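PDB 8QZI: Phenolphthiocerol/phthiocerol polyketide synthase subunit C from Mycobacterium tuberculosis H37Rv, which probably takes part in building phthiocerol and phenolphthiocerol polyketide chains, the growing chain presumably being carried on a phosphopantetheine arm. Local coordinates for residues R76-L81 / P112-L117; E90-L95 / V105-A110. All blocks are in the same frame, centred on the assembly; numbering follows the deposited sequence.

Overall arrangement
All four segments lie in the part of the chain that resembles phosphopantetheine-bearing carrier domains. Contact 1 joins two loops, 76-81 ahead of helix 85-98 and, beyond that helix, 112-117; contact 2 lies between these in sequence and sets the loop segment 105-110 against the same helix. Their centres are 11 Å apart. They meet directly where T113 O comes 4.1 Å from V108 CG2, and L117 packs on L107 as well. Bound coenzyme A lies about 12 Å from the side chain of P77 and about 13 Å from that of V105; a manganese ion is about 13 Å from that of L78. Neither contact touches the coenzyme A, though each has residues that reach a second protein.

Contact 1 of 2, residues R76-L81 / P112-L117; sequences RPLETL and PTISDL
L78 and I114 form the close part of this loop-to-loop contact, their branched side chains crossing obliquely. The evidence is a set of carbon approaches: L78 CG is 3.7 Å from I114 CB, and L78 CD2 lies 3.8 Å from the same CB. Farther out, L78 CD1 meets I114 CG1 at 4.1 Å. L78 reaches this place because its CG stands beside its own backbone N, opposite the carbonyl carbon (chi1 -73°), which brings the end of the chain nearer than the first bond suggests. Beside this pair, T113 CB lies against the backbone of R76, 3.7 Å from R76 N. Backbone packs on backbone too, P77 CA lying 4.0 Å from T113 CA, yet no hydrogen bond joins the segments: R76 O approaches I114 N at an angle too poor for one.

The outer side is looser. P77 is exposed and touches T113 through CD and CG2, which are 4.3 Å apart. Beyond it the 76-81 loop is braced from within by a type I beta turn from P77 to T80. The bond from T80 N to P77 O, 3.1 Å long, closes this turn independently of 112-117; T80 OG1 is a second donor to the same oxygen, but suspiciously close. E79, on this turn, faces a second protein and pairs with a basic side chain there.

T113 OG1 hydrogen-bonds to H74 O, which ties 112-117 to the chain just ahead of the other segment. Loops packed together over helices in this way are consistent with an acyl-carrier-like helical fold. On the buried side L78 packs on I62 and S115 on A55, so both loops rest against helix 52-66.

Contact 2 of 2, residues E90-L95 / V105-A110; sequences ELRNRL and VALVWA
This is packing of a loop on a helix, carried mainly by the R92 chain and L107: 105-110, in the loop ahead of helix 119-124, meets the middle of helix 85-98. No hydrogen bond crosses it. L107 points its CB toward the helix. With CG swung away from the backbone N (chi1 -162°), it extends CD2 to meet L95 CD1 at 4.1 Å, tip to tip. L91 CD2 is a looser neighbour, 4.4 Å from L107 CD2.

R92 bridges from L107 to V105. Its CG lies 3.6 Å from L107 CD2, and farther along R92 CD comes to 3.9 Å from V105 CA. Bends at chi2 and chi3 then bring the guanidinium to V105, whose CG1 approaches the group at a slant, 3.7 Å from R92 CZ. The group's rotation is steadied within the helix: R92 NE donates to N93 OD1 at 3.2 Å, tilted 33° from the amide carbonyl plane, and a weak bond from R92 NH2 reaches the same oxygen.

Around this contact, L91 and L95 also pack on I62 and I58 of helix 52-66, whereas V105 and W109 meet aromatic side chains of a second protein. A loop leucine reaching L95, with L91 one turn earlier more loosely placed, is consistent with the small helical bundle of acyl carrier domains, in which the loop before the last helix packs on the counterpart of helix 85-98.

Contact 1 of 2, residues R76-L81 / P112-L117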
loop_
_atom_site.group_PDB
_atom_site.type_symbol
_atom_site.label_atom_id
_atom_site.label_comp_id
_atom_site.label_asym_id
_atom_site.label_seq_id
_atom_site.Cartn_x
_atom_site.Cartn_y
_atom_site.Cartn_z
ATOM N N ARG F 76 3.709 -15.678 13.469
ATOM C CA ARG F 76 4.401 -14.405 13.267
ATOM C C ARG F 76 3.665 -13.559 12.235
ATOM O O ARG F 76 3.509 -13.999 11.082
ATOM C CB ARG F 76 5.848 -14.649 12.820
ATOM C CG ARG F 76 6.643 -13.389 12.486
ATOM C CD ARG F 76 7.786 -13.157 13.474
ATOM N NE ARG F 76 8.918 -12.468 12.851
ATOM C CZ ARG F 76 9.986 -13.086 12.349
ATOM N NH1 ARG F 76 10.076 -14.408 12.403
ATOM N NH2 ARG F 76 10.962 -12.385 11.792
ATOM N N PRO F 77 3.201 -12.356 12.579
ATOM C CA PRO F 77 2.568 -11.498 11.565
ATOM C C PRO F 77 3.563 -11.122 10.476
ATOM O O PRO F 77 4.654 -10.618 10.754
ATOM C CB PRO F 77 2.110 -10.274 12.370
ATOM C CG PRO F 77 2.019 -10.761 13.792
ATOM C CD PRO F 77 3.124 -11.767 13.928
ATOM N N LEU F 78 3.182 -11.378 9.228
ATOM C CA LEU F 78 4.106 -11.191 8.118
ATOM C C LEU F 78 4.165 -9.749 7.623
ATOM O O LEU F 78 4.911 -9.466 6.678
ATOM C CB LEU F 78 3.749 -12.146 6.975
ATOM C CG LEU F 78 4.121 -13.602 7.285
ATOM C CD1 LEU F 78 4.568 -14.351 6.038
ATOM C CD2 LEU F 78 5.205 -13.642 8.350
ATOM N N GLU F 79 3.394 -8.840 8.229
ATOM C CA GLU F 79 3.697 -7.418 8.115
ATOM C C GLU F 79 5.077 -7.105 8.681
ATOM O O GLU F 79 5.754 -6.183 8.208
ATOM C CB GLU F 79 2.631 -6.603 8.844
ATOM C CG GLU F 79 3.085 -5.209 9.237
ATOM C CD GLU F 79 2.161 -4.553 10.246
ATOM O OE1 GLU F 79 1.660 -5.260 11.148
ATOM O OE2 GLU F 79 1.934 -3.331 10.131
ATOM N N THR F 80 5.505 -7.864 9.695
ATOM C CA THR F 80 6.823 -7.746 10.308
ATOM C C THR F 80 7.914 -8.488 9.537
ATOM O O THR F 80 9.098 -8.313 9.848
ATOM C CB THR F 80 6.767 -8.278 11.743
ATOM O OG1 THR F 80 6.830 -9.704 11.717
ATOM C CG2 THR F 80 5.459 -7.862 12.419
ATOM N N LEU F 81 7.543 -9.316 8.558
ATOM C CA LEU F 81 8.477 -10.026 7.692
ATOM C C LEU F 81 8.777 -9.274 6.403
ATOM O O LEU F 81 9.340 -9.862 5.471
ATOM C CB LEU F 81 7.935 -11.412 7.352
ATOM C CG LEU F 81 8.760 -12.544 7.948
ATOM C CD1 LEU F 81 8.762 -12.414 9.456
ATOM C CD2 LEU F 81 8.229 -13.900 7.511
ATOM N N PRO F 112 -4.627 -13.924 10.890
ATOM C CA PRO F 112 -4.120 -13.667 12.253
ATOM C C PRO F 112 -2.628 -13.425 12.303
ATOM O O PRO F 112 -2.166 -12.511 12.999
ATOM C CB PRO F 112 -4.508 -14.944 13.012
ATOM C CG PRO F 112 -5.693 -15.436 12.307
ATOM C CD PRO F 112 -5.437 -15.155 10.848
ATOM N N THR F 113 -1.861 -14.223 11.571
ATOM C CA THR F 113 -0.412 -14.126 11.598
ATOM C C THR F 113 0.161 -14.531 10.253
ATOM O O THR F 113 0.010 -13.820 9.253
ATOM C CB THR F 113 0.157 -15.022 12.698
ATOM O OG1 THR F 113 -0.342 -16.356 12.525
ATOM C CG2 THR F 113 -0.243 -14.500 14.079
ATOM N N ILE F 114 0.819 -15.684 10.234
ATOM C CA ILE F 114 1.363 -16.275 9.018
ATOM C C ILE F 114 0.579 -17.523 8.624
ATOM O O ILE F 114 -0.009 -17.580 7.545
ATOM C CB ILE F 114 2.873 -16.579 9.175
ATOM C CG1 ILE F 114 3.326 -17.669 8.188
ATOM C CG2 ILE F 114 3.199 -16.938 10.616
ATOM C CD1 ILE F 114 3.546 -19.040 8.800
ATOM N N SER F 115 0.536 -18.527 9.504
ATOM C CA SER F 115 -0.124 -19.795 9.220
ATOM C C SER F 115 -1.417 -19.960 10.000
ATOM O O SER F 115 -1.757 -21.072 10.410
ATOM C CB SER F 115 0.793 -20.977 9.513
ATOM O OG SER F 115 0.043 -22.178 9.633
ATOM N N ASP F 116 -2.139 -18.870 10.236
ATOM C CA ASP F 116 -3.557 -18.968 10.553
ATOM C C ASP F 116 -4.422 -18.608 9.349
ATOM O O ASP F 116 -5.570 -18.172 9.496
ATOM C CB ASP F 116 -3.908 -18.128 11.775
ATOM C CG ASP F 116 -4.397 -18.984 12.930
ATOM O OD1 ASP F 116 -5.627 -19.171 13.070
ATOM O OD2 ASP F 116 -3.540 -19.510 13.671
ATOM N N LEU F 117 -3.856 -18.751 8.149
ATOM C CA LEU F 117 -4.601 -19.234 6.997
ATOM C C LEU F 117 -4.650 -20.755 6.978
ATOM O O LEU F 117 -4.838 -21.353 5.913
ATOM C CB LEU F 117 -4.005 -18.713 5.689
ATOM C CG LEU F 117 -3.717 -17.228 5.463
ATOM C CD1 LEU F 117 -2.223 -16.987 5.550
ATOM C CD2 LEU F 117 -4.261 -16.736 4.121
#

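Contact 2 of 2, residues E90-L95 / V105-A110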
loop_
_atom_site.group_PDB
_atom_site.type_symbol
_atom_site.label_atom_id
_atom_site.label_comp_id
_atom_site.label_asym_id
_atom_site.label_seq_id
_atom_site.Cartn_x
_atom_site.Cartn_y
_atom_site.Cartn_z
ATOM N N GLU F 90 1.277 -11.090 -4.671
ATOM C CA GLU F 90 1.972 -12.212 -5.285
ATOM C C GLU F 90 1.686 -13.492 -4.524
ATOM O O GLU F 90 1.468 -14.544 -5.134
ATOM C CB GLU F 90 3.479 -11.947 -5.345
ATOM C CG GLU F 90 3.901 -10.769 -6.247
ATOM C CD GLU F 90 5.405 -10.523 -6.215
ATOM O OE1 GLU F 90 6.173 -11.516 -6.245
ATOM O OE2 GLU F 90 5.824 -9.342 -6.144
ATOM N N LEU F 91 1.643 -13.416 -3.194
ATOM C CA LEU F 91 1.460 -14.622 -2.399
ATOM C C LEU F 91 0.110 -15.276 -2.681
ATOM O O LEU F 91 0.039 -16.484 -2.957
ATOM C CB LEU F 91 1.601 -14.313 -0.908
ATOM C CG LEU F 91 1.129 -15.475 -0.028
ATOM C CD1 LEU F 91 2.046 -16.695 -0.189
ATOM C CD2 LEU F 91 0.983 -15.077 1.422
ATOM N N ARG F 92 -0.977 -14.500 -2.605
ATOM C CA ARG F 92 -2.317 -15.066 -2.713
ATOM C C ARG F 92 -2.826 -15.125 -4.148
ATOM O O ARG F 92 -3.989 -15.485 -4.358
ATOM C CB ARG F 92 -3.308 -14.299 -1.829
ATOM C CG ARG F 92 -3.829 -13.005 -2.405
ATOM C CD ARG F 92 -5.240 -13.158 -2.937
ATOM N NE ARG F 92 -5.257 -13.213 -4.394
ATOM C CZ ARG F 92 -6.358 -13.112 -5.132
ATOM N NH1 ARG F 92 -7.532 -12.944 -4.542
ATOM N NH2 ARG F 92 -6.290 -13.174 -6.457
ATOM N N ASN F 93 -1.991 -14.783 -5.135
ATOM C CA ASN F 93 -2.224 -15.256 -6.494
ATOM C C ASN F 93 -1.614 -16.634 -6.724
ATOM O O ASN F 93 -2.152 -17.425 -7.514
ATOM C CB ASN F 93 -1.672 -14.259 -7.514
ATOM C CG ASN F 93 -2.472 -12.982 -7.551
ATOM O OD1 ASN F 93 -3.021 -12.553 -6.532
ATOM N ND2 ASN F 93 -2.554 -12.362 -8.727
ATOM N N ARG F 94 -0.510 -16.936 -6.034
ATOM C CA ARG F 94 0.043 -18.287 -6.050
ATOM C C ARG F 94 -0.890 -19.272 -5.347
ATOM O O ARG F 94 -1.179 -20.351 -5.876
ATOM C CB ARG F 94 1.428 -18.283 -5.396
ATOM N N LEU F 95 -1.360 -18.921 -4.145
ATOM C CA LEU F 95 -2.297 -19.772 -3.423
ATOM C C LEU F 95 -3.474 -20.141 -4.310
ATOM O O LEU F 95 -3.809 -21.322 -4.461
ATOM C CB LEU F 95 -2.801 -19.063 -2.160
ATOM C CG LEU F 95 -1.918 -18.256 -1.199
ATOM C CD1 LEU F 95 -2.777 -17.212 -0.493
ATOM C CD2 LEU F 95 -1.212 -19.144 -0.182
ATOM N N VAL F 105 -9.024 -10.986 -1.931
ATOM C CA VAL F 105 -7.721 -10.325 -1.985
ATOM C C VAL F 105 -7.364 -9.619 -0.684
ATOM O O VAL F 105 -6.193 -9.255 -0.493
ATOM C CB VAL F 105 -7.655 -9.307 -3.145
ATOM C CG1 VAL F 105 -8.167 -9.926 -4.444
ATOM C CG2 VAL F 105 -8.425 -8.030 -2.802
ATOM N N ALA F 106 -8.326 -9.410 0.220
ATOM C CA ALA F 106 -8.003 -8.831 1.523
ATOM C C ALA F 106 -6.950 -9.670 2.245
ATOM O O ALA F 106 -5.922 -9.148 2.694
ATOM C CB ALA F 106 -9.269 -8.701 2.368
ATOM N N LEU F 107 -7.198 -10.975 2.369
ATOM C CA LEU F 107 -6.209 -11.931 2.855
ATOM C C LEU F 107 -5.575 -11.504 4.173
ATOM O O LEU F 107 -6.263 -11.422 5.196
ATOM C CB LEU F 107 -5.122 -12.142 1.806
ATOM C CG LEU F 107 -4.320 -13.415 2.029
ATOM C CD1 LEU F 107 -5.205 -14.622 1.814
ATOM C CD2 LEU F 107 -3.130 -13.437 1.105
ATOM N N VAL F 108 -4.265 -11.235 4.161
ATOM C CA VAL F 108 -3.535 -10.908 5.383
ATOM C C VAL F 108 -4.082 -9.668 6.075
ATOM O O VAL F 108 -3.701 -9.381 7.216
ATOM C CB VAL F 108 -2.026 -10.730 5.096
ATOM C CG1 VAL F 108 -1.678 -9.246 4.943
ATOM C CG2 VAL F 108 -1.190 -11.375 6.198
ATOM N N TRP F 109 -4.953 -8.912 5.408
ATOM C CA TRP F 109 -5.712 -7.889 6.112
ATOM C C TRP F 109 -6.390 -8.481 7.340
ATOM O O TRP F 109 -6.487 -7.831 8.389
ATOM C CB TRP F 109 -6.741 -7.270 5.164
ATOM C CG TRP F 109 -6.924 -5.791 5.332
ATOM C CD1 TRP F 109 -5.954 -4.831 5.295
ATOM C CD2 TRP F 109 -8.164 -5.101 5.534
ATOM N NE1 TRP F 109 -6.509 -3.591 5.476
ATOM C CE2 TRP F 109 -7.867 -3.725 5.627
ATOM C CE3 TRP F 109 -9.496 -5.515 5.657
ATOM C CZ2 TRP F 109 -8.853 -2.762 5.832
ATOM C CZ3 TRP F 109 -10.469 -4.558 5.863
ATOM C CH2 TRP F 109 -10.147 -3.192 5.947
ATOM N N ALA F 110 -6.847 -9.732 7.229
ATOM C CA ALA F 110 -7.505 -10.432 8.320
ATOM C C ALA F 110 -6.752 -11.659 8.818
ATOM O O ALA F 110 -7.126 -12.200 9.864
ATOM C CB ALA F 110 -8.921 -10.861 7.901
#